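Local coordinates for protein neuraminidase (Influenza A virus, PDB 4GDI) that is a neuraminidase-like viral surface glycoprotein, assigned by family to sialic acid cleavage, although its putative active site has diverged, at residues 137-141 with 173-177; 199-205 with 268-274; 242-248 with 279-285. All blocks are in the same frame, centred on the assembly; numbering follows the deposited sequence.

How the contacts relate
The three contacts lie in the six-bladed propeller of an influenza neuraminidase; contact 1 closes before the other two open. Contact 1 joins two successive blades at the surface, about 19 Å from the centre of the chain. Contact 2, about 21 Å from it between centres, is buried and lies about 8 Å from the chain centre. Centre to centre, contact 3 is about 15 Å from contact 2 and about 29 Å from contact 1. Contacts 2 and 3 alternate along the chain and touch, Ser280 OG bonding Phe270 O at 2.8 Å. Contact 3 supplies a calcium ligand, Asp245; contact 2 lies further off, the Tyr199 side chain about 9 Å from the ion.

Contact 1: 137-141 with 173-177; sequences FSASR and VHRIY
Phe137 and Tyr177 stack across the seam between two neighbouring blades of the beta-propeller, Phe137 near the end of strand 132-138, the outermost strand of its sheet, and Tyr177 standing on strand 173-180 of the next. The chains run nearly antiparallel, but no hydrogen bond crosses between them; between these two segments the contact is made by side chains. The tight part is this offset stack, with planes only 8° from parallel and centroids 4.5 Å apart. The two rings arrive from opposite directions and overlap by their far ends, so that Phe137 CE1 lies 3.5 Å from Tyr177 OH and CZ of Phe137 sits over the rim of the tyrosine. With CG turned between its backbone N and carbonyl carbon (chi1 55°), Phe137 is directed at the tyrosine ring. Tyrosine suits the opposite place because its ring is buried, stacking also with Trp187, while its hydroxyl meets the edge of the Arg175 guanidinium in plane, in a weak bond from NH1 of 3.4 Å.

Beyond that arginine the contact becomes loose and open to solvent. Arg175 is held by Gln189 OE1 at NE and by a cation-pi contact with Trp187. Arg141 NH1 comes within 4.0 Å of Arg175 NH2, the two guanidinium planes almost perpendicular. The exposed Ser140 places OG 3.9 Å from the same NH2. Asp165 OD2 accepts the backbone N-H groups of both Ser140 and Arg141, holding their turn against the second blade. At the far end the aliphatic part of Arg141 crosses Val173, CG meeting CG2 at 3.8 Å.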
loop_
_atom_site.group_PDB
_atom_site.type_symbol
_atom_site.label_atom_id
_atom_site.label_comp_id
_atom_site.label_asym_id
_atom_site.label_seq_id
_atom_site.Cartn_x
_atom_site.Cartn_y
_atom_site.Cartn_z
ATOM N N PHE A 137 5.201 16.002 -30.237
ATOM C CA PHE A 137 5.063 17.007 -31.280
ATOM C C PHE A 137 4.932 18.408 -30.665
ATOM O O PHE A 137 4.557 18.559 -29.505
ATOM C CB PHE A 137 3.902 16.678 -32.228
ATOM C CG PHE A 137 2.579 16.486 -31.539
ATOM C CD1 PHE A 137 1.735 17.555 -31.330
ATOM C CD2 PHE A 137 2.172 15.227 -31.132
ATOM C CE1 PHE A 137 0.499 17.382 -30.704
ATOM C CE2 PHE A 137 0.938 15.040 -30.496
ATOM C CZ PHE A 137 0.104 16.125 -30.286
ATOM N N SER A 138 5.268 19.425 -31.448
ATOM C CA SER A 138 5.351 20.798 -30.953
ATOM C C SER A 138 4.257 21.686 -31.521
ATOM O O SER A 138 3.686 21.390 -32.564
ATOM C CB SER A 138 6.708 21.396 -31.330
ATOM O OG SER A 138 7.771 20.667 -30.750
ATOM N N ALA A 139 3.993 22.789 -30.834
ATOM C CA ALA A 139 3.070 23.797 -31.325
ATOM C C ALA A 139 3.386 24.147 -32.765
ATOM O O ALA A 139 4.549 24.158 -33.169
ATOM C CB ALA A 139 3.168 25.044 -30.472
ATOM N N SER A 140 2.356 24.447 -33.544
ATOM C CA SER A 140 2.574 24.883 -34.921
ATOM C C SER A 140 1.773 26.133 -35.271
ATOM O O SER A 140 1.945 26.698 -36.345
ATOM C CB SER A 140 2.235 23.753 -35.896
ATOM O OG SER A 140 0.847 23.474 -35.891
ATOM N N ARG A 141 0.899 26.562 -34.367
ATOM C CA ARG A 141 0.086 27.742 -34.603
ATOM C C ARG A 141 0.300 28.763 -33.493
ATOM O O ARG A 141 -0.573 29.580 -33.201
ATOM C CB ARG A 141 -1.386 27.351 -34.708
ATOM C CG ARG A 141 -1.692 26.432 -35.882
ATOM C CD ARG A 141 -1.585 27.173 -37.210
ATOM N NE ARG A 141 -2.275 26.472 -38.290
ATOM C CZ ARG A 141 -1.730 25.525 -39.054
ATOM N NH1 ARG A 141 -0.472 25.136 -38.869
ATOM N NH2 ARG A 141 -2.452 24.957 -40.012
ATOM N N VAL A 173 -7.146 26.697 -32.984
ATOM C CA VAL A 173 -7.068 25.557 -33.888
ATOM C C VAL A 173 -7.323 24.285 -33.073
ATOM O O VAL A 173 -6.853 24.169 -31.949
ATOM C CB VAL A 173 -5.697 25.501 -34.587
ATOM C CG1 VAL A 173 -5.584 24.261 -35.463
ATOM C CG2 VAL A 173 -5.486 26.762 -35.417
ATOM N N HIS A 174 -8.089 23.356 -33.636
ATOM C CA HIS A 174 -8.455 22.127 -32.937
ATOM C C HIS A 174 -8.275 20.937 -33.864
ATOM O O HIS A 174 -8.743 20.940 -34.996
ATOM C CB HIS A 174 -9.893 22.230 -32.430
ATOM C CG HIS A 174 -10.141 23.476 -31.650
ATOM N ND1 HIS A 174 -9.713 23.631 -30.346
ATOM C CD2 HIS A 174 -10.682 24.662 -32.010
ATOM C CE1 HIS A 174 -10.022 24.841 -29.927
ATOM N NE2 HIS A 174 -10.618 25.489 -30.917
ATOM N N ARG A 175 -7.543 19.942 -33.383
ATOM C CA ARG A 175 -7.250 18.756 -34.165
ATOM C C ARG A 175 -7.643 17.486 -33.414
ATOM O O ARG A 175 -7.475 17.403 -32.197
ATOM C CB ARG A 175 -5.750 18.690 -34.438
ATOM C CG ARG A 175 -5.220 19.804 -35.302
ATOM C CD ARG A 175 -3.733 19.628 -35.546
ATOM N NE ARG A 175 -3.254 20.547 -36.566
ATOM C CZ ARG A 175 -2.019 20.555 -37.053
ATOM N NH1 ARG A 175 -1.117 19.681 -36.612
ATOM N NH2 ARG A 175 -1.692 21.439 -37.989
ATOM N N ILE A 176 -8.155 16.499 -34.146
ATOM C CA ILE A 176 -8.274 15.152 -33.624
ATOM C C ILE A 176 -6.986 14.419 -33.945
ATOM O O ILE A 176 -6.549 14.401 -35.099
ATOM C CB ILE A 176 -9.402 14.360 -34.287
ATOM C CG1 ILE A 176 -10.729 15.084 -34.141
ATOM C CG2 ILE A 176 -9.485 12.963 -33.655
ATOM C CD1 ILE A 176 -11.843 14.455 -34.950
ATOM N N TYR A 177 -6.380 13.821 -32.928
ATOM C CA TYR A 177 -5.244 12.946 -33.132
ATOM C C TYR A 177 -5.659 11.487 -32.930
ATOM O O TYR A 177 -6.342 11.153 -31.962
ATOM C CB TYR A 177 -4.129 13.319 -32.166
ATOM C CG TYR A 177 -3.283 14.474 -32.633
ATOM C CD1 TYR A 177 -3.692 15.791 -32.450
ATOM C CD2 TYR A 177 -2.074 14.249 -33.255
ATOM C CE1 TYR A 177 -2.905 16.848 -32.881
ATOM C CE2 TYR A 177 -1.289 15.294 -33.700
ATOM C CZ TYR A 177 -1.703 16.585 -33.511
ATOM O OH TYR A 177 -0.894 17.607 -33.944
#

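Contact 2: 199-205 with 268-274; sequences YSTCYTI and QGFILDE. With NO3 (nitrate ion), chain B.
Tyr203 OH takes part in two hydrogen bonds, one given and one received: it donates to Glu274 OE2 at 2.8 Å, which receives the proton on its anti lone pair, the one away from the other oxygen, and accepts a weak bond from Asp273 N at 3.0 Å. The carboxylate oxygen lies in the ring plane at its edge, which leaves a face for Leu272, whose CD1 makes a CH-pi contact 4.1 Å from the ring centroid. A tyrosine suits this buried place, offering both a greasy face and a polar tip. Lys210 forms a salt bridge with the same OE2 and would balance its charge, while Arg226 pairs with Asp273, the centre of an inverse gamma turn.

Toward the other end, Thr201 CG2 packs 3.2 Å from Gly269 O. The extended Gln268 sends NE2 weakly to Tyr199 O, at 3.1 Å, and also to Pro148 O; a water lies within hydrogen-bonding distance of both Tyr199 O and Gly269 O. A nitrate, probably from the crystallisation liquor, lies over one face of the Tyr199 ring and takes a nearly straight bond (166°) from Gln268 N, with Arg320 NE as another donor. The whole is a long inter-strand loop laid along the first strand of a four-stranded antiparallel propeller blade.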
loop_
_atom_site.group_PDB
_atom_site.type_symbol
_atom_site.label_atom_id
_atom_site.label_comp_id
_atom_site.label_asym_id
_atom_site.label_seq_id
_atom_site.Cartn_x
_atom_site.Cartn_y
_atom_site.Cartn_z
ATOM N N TYR A 199 -11.474 22.229 -24.022
ATOM C CA TYR A 199 -11.900 21.360 -22.932
ATOM C C TYR A 199 -12.822 20.219 -23.378
ATOM O O TYR A 199 -13.772 19.874 -22.664
ATOM C CB TYR A 199 -12.639 22.163 -21.867
ATOM C CG TYR A 199 -11.981 23.442 -21.413
ATOM C CD1 TYR A 199 -10.607 23.615 -21.478
ATOM C CD2 TYR A 199 -12.752 24.481 -20.893
ATOM C CE1 TYR A 199 -10.014 24.795 -21.026
ATOM C CE2 TYR A 199 -12.174 25.665 -20.453
ATOM C CZ TYR A 199 -10.807 25.811 -20.517
ATOM O OH TYR A 199 -10.242 26.981 -20.079
ATOM N N SER A 200 -12.552 19.637 -24.543
ATOM C CA SER A 200 -13.341 18.509 -25.017
ATOM C C SER A 200 -13.475 17.470 -23.923
ATOM O O SER A 200 -12.475 17.042 -23.354
ATOM C CB SER A 200 -12.669 17.833 -26.221
ATOM O OG SER A 200 -12.643 18.691 -27.334
ATOM N N THR A 201 -14.703 17.029 -23.666
ATOM C CA THR A 201 -14.941 15.871 -22.835
ATOM C C THR A 201 -15.814 14.913 -23.644
ATOM O O THR A 201 -16.822 15.311 -24.242
ATOM C CB THR A 201 -15.565 16.253 -21.467
ATOM O OG1 THR A 201 -15.849 15.081 -20.695
ATOM C CG2 THR A 201 -16.875 17.055 -21.641
ATOM N N CYS A 202 -15.412 13.645 -23.682
ATOM C CA CYS A 202 -15.903 12.722 -24.706
ATOM C C CYS A 202 -16.288 11.361 -24.132
ATOM O O CYS A 202 -15.858 10.987 -23.034
ATOM C CB CYS A 202 -14.803 12.465 -25.749
ATOM S SG CYS A 202 -13.995 13.903 -26.513
ATOM N N TYR A 203 -17.076 10.616 -24.904
ATOM C CA TYR A 203 -17.370 9.220 -24.607
ATOM C C TYR A 203 -17.491 8.518 -25.947
ATOM O O TYR A 203 -17.507 9.175 -26.992
ATOM C CB TYR A 203 -18.645 9.063 -23.772
ATOM C CG TYR A 203 -19.881 9.559 -24.462
ATOM C CD1 TYR A 203 -20.269 10.893 -24.357
ATOM C CD2 TYR A 203 -20.669 8.700 -25.222
ATOM C CE1 TYR A 203 -21.411 11.362 -24.990
ATOM C CE2 TYR A 203 -21.818 9.156 -25.856
ATOM C CZ TYR A 203 -22.175 10.490 -25.737
ATOM O OH TYR A 203 -23.297 10.946 -26.368
ATOM N N THR A 204 -17.534 7.189 -25.927
ATOM C CA THR A 204 -17.691 6.430 -27.158
ATOM C C THR A 204 -18.840 5.422 -27.075
ATOM O O THR A 204 -19.104 4.834 -26.026
ATOM C CB THR A 204 -16.405 5.691 -27.531
ATOM O OG1 THR A 204 -16.602 5.013 -28.780
ATOM C CG2 THR A 204 -16.033 4.689 -26.460
ATOM N N ILE A 205 -19.532 5.252 -28.195
ATOM C CA ILE A 205 -20.620 4.281 -28.295
ATOM C C ILE A 205 -20.853 3.934 -29.760
ATOM O O ILE A 205 -20.742 4.810 -30.623
ATOM C CB ILE A 205 -21.929 4.826 -27.688
ATOM C CG1 ILE A 205 -22.936 3.689 -27.463
ATOM C CG2 ILE A 205 -22.542 5.892 -28.587
ATOM C CD1 ILE A 205 -22.459 2.619 -26.488
ATOM N N GLN A 268 -15.441 23.919 -18.394
ATOM C CA GLN A 268 -15.611 22.564 -18.934
ATOM C C GLN A 268 -16.924 21.948 -18.485
ATOM O O GLN A 268 -17.268 21.979 -17.297
ATOM C CB GLN A 268 -14.451 21.673 -18.480
ATOM C CG GLN A 268 -14.391 20.300 -19.155
ATOM C CD GLN A 268 -13.001 19.685 -19.041
ATOM O OE1 GLN A 268 -12.256 19.992 -18.112
ATOM N NE2 GLN A 268 -12.649 18.836 -19.989
ATOM N N GLY A 269 -17.651 21.376 -19.440
ATOM C CA GLY A 269 -18.911 20.716 -19.165
ATOM C C GLY A 269 -19.329 19.759 -20.274
ATOM O O GLY A 269 -18.664 19.656 -21.299
ATOM N N PHE A 270 -20.449 19.076 -20.069
ATOM C CA PHE A 270 -20.852 17.981 -20.945
ATOM C C PHE A 270 -22.339 17.997 -21.300
ATOM O O PHE A 270 -23.163 18.513 -20.542
ATOM C CB PHE A 270 -20.524 16.643 -20.271
ATOM C CG PHE A 270 -21.359 16.345 -19.044
ATOM C CD1 PHE A 270 -22.574 15.705 -19.160
ATOM C CD2 PHE A 270 -20.913 16.689 -17.772
ATOM C CE1 PHE A 270 -23.340 15.412 -18.033
ATOM C CE2 PHE A 270 -21.671 16.398 -16.639
ATOM C CZ PHE A 270 -22.887 15.768 -16.770
ATOM N N ILE A 271 -22.642 17.415 -22.459
ATOM C CA ILE A 271 -24.009 17.116 -22.913
ATOM C C ILE A 271 -24.006 15.666 -23.398
ATOM O O ILE A 271 -23.201 15.308 -24.255
ATOM C CB ILE A 271 -24.431 18.042 -24.082
ATOM C CG1 ILE A 271 -24.565 19.493 -23.595
ATOM C CG2 ILE A 271 -25.727 17.550 -24.746
ATOM C CD1 ILE A 271 -25.058 20.457 -24.648
ATOM N N LEU A 272 -24.865 14.821 -22.837
ATOM C CA LEU A 272 -25.015 13.466 -23.357
ATOM C C LEU A 272 -25.797 13.522 -24.658
ATOM O O LEU A 272 -27.008 13.730 -24.662
ATOM C CB LEU A 272 -25.712 12.554 -22.355
ATOM C CG LEU A 272 -25.721 11.057 -22.682
ATOM C CD1 LEU A 272 -24.315 10.511 -22.758
ATOM C CD2 LEU A 272 -26.518 10.281 -21.635
ATOM N N ASP A 273 -25.081 13.303 -25.752
ATOM C CA ASP A 273 -25.577 13.549 -27.098
ATOM C C ASP A 273 -26.178 12.262 -27.673
ATOM O O ASP A 273 -25.622 11.648 -28.579
ATOM C CB ASP A 273 -24.422 14.075 -27.953
ATOM C CG ASP A 273 -24.825 14.389 -29.375
ATOM O OD1 ASP A 273 -26.043 14.456 -29.678
ATOM O OD2 ASP A 273 -23.899 14.578 -30.191
ATOM N N GLU A 274 -27.322 11.889 -27.102
ATOM C CA GLU A 274 -28.084 10.716 -27.493
ATOM C C GLU A 274 -29.570 11.092 -27.664
ATOM O O GLU A 274 -29.936 12.263 -27.679
ATOM C CB GLU A 274 -27.938 9.643 -26.411
ATOM C CG GLU A 274 -26.495 9.276 -26.116
ATOM C CD GLU A 274 -25.851 8.549 -27.280
ATOM O OE1 GLU A 274 -26.584 7.784 -27.943
ATOM O OE2 GLU A 274 -24.638 8.739 -27.543
HETATM N N NO3 B . -11.386 24.376 -17.458
HETATM O O1 NO3 B . -11.204 23.020 -17.768
HETATM O O2 NO3 B . -10.266 25.206 -17.269
HETATM O O3 NO3 B . -12.679 24.895 -17.337
HETATM O O HOH W 1 -16.210 21.008 -22.386
#

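Contact 3: 242-248 with 279-285; sequences APTDFPR and TSKTKAE. With CA (calcium ion), chain R.
Arg248 grips Thr282 end-on, NH2 donating to the backbone O at 2.8 Å and NH1 to OG1 at 3.0 Å. NH1 also bonds Asp245 O at 3.1 Å, close to the guanidinium plane and nearly straight (161°), so the group ties its own loop to the chain beyond strand 277-281. Thr282 OG1 in turn donates to Ala284 O at 2.8 Å; a hydroxyl is apt here because it can receive from the arginine while closing the turn. These bonds fix the rotation of the guanidinium, and its faces are covered by carbon: Lys281 CD lies over one, Glu285 CA over the opposite one. Arg248 CG stands between the backbone N and carbonyl carbon (chi1 58°), and from there the extended chain brings its tip across to 279-285.

The ammonium of Lys281 comes 4.5 Å from Arg248 NH2, but a water accepting from both nitrogens should ease the repulsion. Other waters join Thr244 O to Thr282 N and to Ser280 O, replacing direct backbone pairing.

Outward, Thr244 fits its small branched side chain against the strand, CB lying 3.3 Å from Ser280 O. Phe246, which precedes a cis proline, crosses Thr282 at about a right angle and places CE2 3.5 Å from Glu285 O.

On the side away from 279-285, Asp245 OD2 binds calcium at 2.3 Å, and a water bonded to Pro247 O is a further ligand. Backbone carbonyls of Asn215, Asp219, Gly263 and Gly265 complete this loop-built site, the calcium site familiar from influenza neuraminidases.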
loop_
_atom_site.group_PDB
_atom_site.type_symbol
_atom_site.label_atom_id
_atom_site.label_comp_id
_atom_site.label_asym_id
_atom_site.label_seq_id
_atom_site.Cartn_x
_atom_site.Cartn_y
_atom_site.Cartn_z
ATOM N N ALA A 242 -31.845 26.761 -23.880
ATOM C CA ALA A 242 -31.247 26.820 -22.551
ATOM C C ALA A 242 -29.741 26.594 -22.644
ATOM O O ALA A 242 -29.291 25.447 -22.651
ATOM C CB ALA A 242 -31.876 25.780 -21.669
ATOM N N PRO A 243 -28.957 27.679 -22.736
ATOM C CA PRO A 243 -27.490 27.570 -22.775
ATOM C C PRO A 243 -26.965 26.860 -21.527
ATOM O O PRO A 243 -27.619 26.972 -20.501
ATOM C CB PRO A 243 -27.032 29.033 -22.808
ATOM C CG PRO A 243 -28.209 29.789 -23.321
ATOM C CD PRO A 243 -29.399 29.080 -22.783
ATOM N N THR A 244 -25.839 26.139 -21.597
ATOM C CA THR A 244 -25.370 25.402 -20.425
ATOM C C THR A 244 -23.949 25.736 -19.979
ATOM O O THR A 244 -23.474 25.203 -18.977
ATOM C CB THR A 244 -25.472 23.859 -20.608
ATOM O OG1 THR A 244 -24.607 23.423 -21.668
ATOM C CG2 THR A 244 -26.894 23.445 -20.898
ATOM N N ASP A 245 -23.275 26.618 -20.703
ATOM C CA ASP A 245 -21.974 27.098 -20.270
ATOM C C ASP A 245 -22.175 27.970 -19.015
ATOM O O ASP A 245 -23.294 28.345 -18.667
ATOM C CB ASP A 245 -21.337 27.920 -21.385
ATOM C CG ASP A 245 -19.822 27.965 -21.308
ATOM O OD1 ASP A 245 -19.228 27.396 -20.359
ATOM O OD2 ASP A 245 -19.227 28.580 -22.216
ATOM N N PHE A 246 -21.087 28.243 -18.312
ATOM C CA PHE A 246 -21.072 29.300 -17.319
ATOM C C PHE A 246 -19.832 30.146 -17.546
ATOM O O PHE A 246 -18.722 29.618 -17.556
ATOM C CB PHE A 246 -21.089 28.772 -15.894
ATOM C CG PHE A 246 -21.333 29.857 -14.880
ATOM C CD1 PHE A 246 -20.295 30.686 -14.469
ATOM C CD2 PHE A 246 -22.608 30.090 -14.390
ATOM C CE1 PHE A 246 -20.519 31.717 -13.572
ATOM C CE2 PHE A 246 -22.842 31.121 -13.484
ATOM C CZ PHE A 246 -21.790 31.930 -13.075
ATOM N N PRO A 247 -20.014 31.472 -17.712
ATOM C CA PRO A 247 -21.290 32.189 -17.555
ATOM C C PRO A 247 -22.233 31.999 -18.726
ATOM O O PRO A 247 -21.866 31.382 -19.735
ATOM C CB PRO A 247 -20.853 33.659 -17.483
ATOM C CG PRO A 247 -19.622 33.719 -18.299
ATOM C CD PRO A 247 -18.929 32.376 -18.130
ATOM N N ARG A 248 -23.447 32.528 -18.590
ATOM C CA ARG A 248 -24.429 32.477 -19.669
ATOM C C ARG A 248 -25.509 33.515 -19.425
ATOM O O ARG A 248 -25.621 34.039 -18.326
ATOM C CB ARG A 248 -25.083 31.094 -19.752
ATOM C CG ARG A 248 -25.777 30.637 -18.480
ATOM C CD ARG A 248 -26.613 29.389 -18.755
ATOM N NE ARG A 248 -27.326 28.888 -17.580
ATOM C CZ ARG A 248 -26.773 28.226 -16.566
ATOM N NH1 ARG A 248 -25.463 27.967 -16.537
ATOM N NH2 ARG A 248 -27.547 27.824 -15.565
ATOM N N THR A 279 -28.737 17.421 -20.731
ATOM C CA THR A 279 -27.939 18.619 -20.544
ATOM C C THR A 279 -27.574 18.731 -19.089
ATOM O O THR A 279 -28.221 18.119 -18.239
ATOM C CB THR A 279 -28.703 19.885 -20.961
ATOM O OG1 THR A 279 -29.972 19.905 -20.311
ATOM C CG2 THR A 279 -28.914 19.908 -22.480
ATOM N N SER A 280 -26.553 19.531 -18.798
ATOM C CA SER A 280 -26.146 19.751 -17.421
ATOM C C SER A 280 -25.654 21.188 -17.235
ATOM O O SER A 280 -24.994 21.749 -18.105
ATOM C CB SER A 280 -25.077 18.724 -17.018
ATOM O OG SER A 280 -23.955 18.813 -17.862
ATOM N N LYS A 281 -26.007 21.793 -16.104
ATOM C CA LYS A 281 -25.656 23.187 -15.857
ATOM C C LYS A 281 -25.834 23.595 -14.388
ATOM O O LYS A 281 -26.490 22.902 -13.592
ATOM C CB LYS A 281 -26.501 24.093 -16.751
ATOM C CG LYS A 281 -28.009 24.000 -16.464
ATOM C CD LYS A 281 -28.830 24.923 -17.378
ATOM C CE LYS A 281 -30.287 25.039 -16.898
ATOM N NZ LYS A 281 -31.061 26.066 -17.667
ATOM N N THR A 282 -25.223 24.716 -14.032
ATOM C CA THR A 282 -25.455 25.324 -12.724
ATOM C C THR A 282 -26.959 25.595 -12.559
ATOM O O THR A 282 -27.661 25.895 -13.521
ATOM C CB THR A 282 -24.677 26.633 -12.585
ATOM O OG1 THR A 282 -25.055 27.524 -13.638
ATOM C CG2 THR A 282 -23.142 26.381 -12.658
ATOM N N LYS A 283 -27.454 25.462 -11.339
ATOM C CA LYS A 283 -28.834 25.822 -11.032
ATOM C C LYS A 283 -29.091 27.249 -11.525
ATOM O O LYS A 283 -29.976 27.485 -12.342
ATOM C CB LYS A 283 -29.068 25.699 -9.522
ATOM C CG LYS A 283 -30.400 26.227 -9.001
ATOM C CD LYS A 283 -31.586 25.513 -9.612
ATOM C CE LYS A 283 -32.904 26.023 -9.022
ATOM N NZ LYS A 283 -32.991 25.845 -7.536
ATOM N N ALA A 284 -28.273 28.183 -11.060
ATOM C CA ALA A 284 -28.463 29.597 -11.357
ATOM C C ALA A 284 -27.541 30.088 -12.471
ATOM O O ALA A 284 -26.380 29.688 -12.554
ATOM C CB ALA A 284 -28.219 30.412 -10.091
ATOM N N GLU A 285 -28.045 30.986 -13.311
ATOM C CA GLU A 285 -27.196 31.632 -14.310
ATOM C C GLU A 285 -26.376 32.750 -13.671
ATOM O O GLU A 285 -25.493 33.324 -14.300
ATOM C CB GLU A 285 -28.050 32.228 -15.420
ATOM C CG GLU A 285 -28.837 33.441 -14.970
ATOM C CD GLU A 285 -29.920 33.816 -15.941
ATOM O OE1 GLU A 285 -30.848 32.999 -16.131
ATOM O OE2 GLU A 285 -29.840 34.921 -16.517
HETATM CA CA CA R . -18.726 30.494 -23.327
HETATM O O HOH W 2 -30.109 27.739 -19.436
HETATM O O HOH W 3 -23.388 25.652 -16.169
HETATM O O HOH W 4 -22.218 22.765 -17.819
HETATM O O HOH W 5 -24.371 20.927 -20.470
HETATM O O HOH W 6 -20.253 31.611 -21.816
HETATM O O HOH W 7 -23.435 34.002 -15.955
HETATM O O HOH W 8 -30.384 28.378 -15.858
#